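Local coordinates for protein LINE-1 ORF1P (Homo sapiens, PDB 2W7A) that binds single-stranded nucleic acid as a trimeric chaperone of its own transcript, is essential for LINE-1 retrotransposition, and is represented here by its central RRM domain, at residues A[27-31]-A[32-36]. Residues are numbered along the deposited sequence; the frame is centred on the assembly and turned at random.
Sequences QDIIQ and ENFPN
The C-terminal end of helix 19-33, where the last helical turn gives way to helix 35-40, is held by Asn33 reaching back to Ile29 and by Phe34 closing on Ile30. How a side chain can supply the strong donor at a helix end is plain at Ile29 O. The amide of Asn33 takes this oxygen through ND2 at 2.9 Å, nearly straight (162°) and in the carbonyl plane on a lone pair, whereas the backbone N of Asn33 is shared weakly between Ile29 O, at 3.1 Å, and Ile30 O. With CG beside its own backbone N (chi1 -62°), Asn33 folds back along the helix, and ND2 also meets CG2 of Ile29 at 3.9 Å. One residue earlier the helical pattern still holds, with Glu32 N donating to Asp28 O. The final bond runs from Phe34 N to Ile30 O at 2.8 Å, and Phe34, the first residue to leave helical angles, is also the N-cap of the next helix.

In this RRM domain, helix 19-33 is the first of the two long helices packed on one side of an antiparallel sheet, and the junction is tied to the edge hairpin: Asn33 ND2 also donates to Thr89 O, the Glu32 carboxylate accepts from Thr89 OG1 and from the backbone N of Lys91 and Gly92, and Lys91 NZ makes a salt bridge with Asp28. Were Asn33 an alanine, Ile29 O and Thr89 O would probably both lose their side-chain donor, and the helix end its link through that amide to strand 88-90. CB of Asn33 lies 3.7 Å above the Phe34 ring, over its centre, while ring atom CD2 comes within 4.1 Å of Ile30 CA. Beyond the turn, the Phe34 side chain packs against Leu97 of the sheet and against Met78 and Ala81 of helix 72-85.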
loop_
_atom_site.group_PDB
_atom_site.type_symbol
_atom_site.label_atom_id
_atom_site.label_comp_id
_atom_site.label_asym_id
_atom_site.label_seq_id
_atom_site.Cartn_x
_atom_site.Cartn_y
_atom_site.Cartn_z
ATOM N N GLN A 27 -6.036 -2.553 -4.432
ATOM C CA GLN A 27 -7.294 -2.078 -4.997
ATOM C C GLN A 27 -8.350 -1.908 -3.901
ATOM O O GLN A 27 -9.108 -0.942 -3.937
ATOM C CB GLN A 27 -7.754 -2.974 -6.130
ATOM C CG GLN A 27 -9.080 -2.536 -6.775
ATOM C CD GLN A 27 -8.988 -1.245 -7.564
ATOM O OE1 GLN A 27 -7.883 -0.771 -7.884
ATOM N NE2 GLN A 27 -10.159 -0.643 -7.866
ATOM N N ASP A 28 -8.355 -2.785 -2.915
ATOM C CA ASP A 28 -9.291 -2.684 -1.769
ATOM C C ASP A 28 -9.012 -1.380 -1.000
ATOM O O ASP A 28 -9.944 -0.681 -0.618
ATOM C CB ASP A 28 -9.234 -3.915 -0.860
ATOM C CG ASP A 28 -9.864 -5.148 -1.485
ATOM O OD1 ASP A 28 -10.573 -5.043 -2.505
ATOM O OD2 ASP A 28 -9.614 -6.239 -0.920
ATOM N N ILE A 29 -7.741 -1.013 -0.873
ATOM C CA ILE A 29 -7.391 0.194 -0.144
ATOM C C ILE A 29 -7.876 1.432 -0.901
ATOM O O ILE A 29 -8.465 2.357 -0.324
ATOM C CB ILE A 29 -5.861 0.295 0.155
ATOM C CG1 ILE A 29 -5.530 -0.781 1.202
ATOM C CG2 ILE A 29 -5.479 1.674 0.642
ATOM C CD1 ILE A 29 -3.983 -1.038 1.324
ATOM N N ILE A 30 -7.695 1.416 -2.196
ATOM C CA ILE A 30 -8.123 2.545 -2.999
ATOM C C ILE A 30 -9.661 2.687 -2.948
ATOM O O ILE A 30 -10.223 3.773 -2.758
ATOM C CB ILE A 30 -7.624 2.394 -4.445
ATOM C CG1 ILE A 30 -6.106 2.475 -4.499
ATOM C CG2 ILE A 30 -8.278 3.432 -5.342
ATOM C CD1 ILE A 30 -5.510 2.065 -5.821
ATOM N N GLN A 31 -10.360 1.579 -3.111
ATOM C CA GLN A 31 -11.821 1.611 -3.105
ATOM C C GLN A 31 -12.410 1.957 -1.748
ATOM O O GLN A 31 -13.468 2.604 -1.691
ATOM C CB GLN A 31 -12.360 0.280 -3.609
ATOM C CG GLN A 31 -12.007 0.027 -5.070
ATOM C CD GLN A 31 -12.578 -1.296 -5.648
ATOM O OE1 GLN A 31 -12.437 -1.498 -6.874
ATOM N NE2 GLN A 31 -13.184 -2.125 -4.860
ATOM N N GLU A 32 -11.727 1.567 -0.672
ATOM C CA GLU A 32 -12.217 1.845 0.679
ATOM C C GLU A 32 -12.017 3.286 1.111
ATOM O O GLU A 32 -12.780 3.763 1.974
ATOM C CB GLU A 32 -11.600 0.860 1.676
ATOM C CG GLU A 32 -12.148 0.881 3.085
ATOM C CD GLU A 32 -11.723 -0.335 3.941
ATOM O OE1 GLU A 32 -11.313 -1.411 3.357
ATOM O OE2 GLU A 32 -11.827 -0.210 5.207
ATOM N N ASN A 33 -11.015 3.964 0.541
ATOM C CA ASN A 33 -10.580 5.255 1.034
ATOM C C ASN A 33 -10.564 6.421 0.079
ATOM O O ASN A 33 -10.732 7.566 0.520
ATOM C CB ASN A 33 -9.152 5.141 1.588
ATOM C CG ASN A 33 -9.080 4.164 2.764
ATOM O OD1 ASN A 33 -9.422 4.523 3.909
ATOM N ND2 ASN A 33 -8.656 2.927 2.490
ATOM N N PHE A 34 -10.401 6.156 -1.212
ATOM C CA PHE A 34 -10.091 7.222 -2.188
ATOM C C PHE A 34 -11.032 7.117 -3.398
ATOM O O PHE A 34 -10.641 6.635 -4.478
ATOM C CB PHE A 34 -8.662 7.091 -2.644
ATOM C CG PHE A 34 -7.662 7.085 -1.513
ATOM C CD1 PHE A 34 -7.696 8.076 -0.534
ATOM C CD2 PHE A 34 -6.732 6.059 -1.385
ATOM C CE1 PHE A 34 -6.828 8.029 0.546
ATOM C CE2 PHE A 34 -5.829 6.055 -0.289
ATOM C CZ PHE A 34 -5.892 7.011 0.653
ATOM N N PRO A 35 -12.299 7.498 -3.205
ATOM C CA PRO A 35 -13.303 7.259 -4.252
ATOM C C PRO A 35 -13.029 7.924 -5.596
ATOM O O PRO A 35 -13.466 7.405 -6.624
ATOM C CB PRO A 35 -14.622 7.750 -3.586
ATOM C CG PRO A 35 -14.146 8.802 -2.535
ATOM C CD PRO A 35 -12.875 8.140 -2.009
ATOM N N ASN A 36 -12.407 9.096 -5.603
ATOM C CA ASN A 36 -12.146 9.711 -6.898
ATOM C C ASN A 36 -11.050 8.962 -7.634
ATOM O O ASN A 36 -11.137 8.753 -8.820
ATOM C CB ASN A 36 -11.903 11.194 -6.728
ATOM C CG ASN A 36 -13.233 11.933 -6.345
ATOM O OD1 ASN A 36 -14.317 11.584 -6.816
ATOM N ND2 ASN A 36 -13.120 12.908 -5.549
#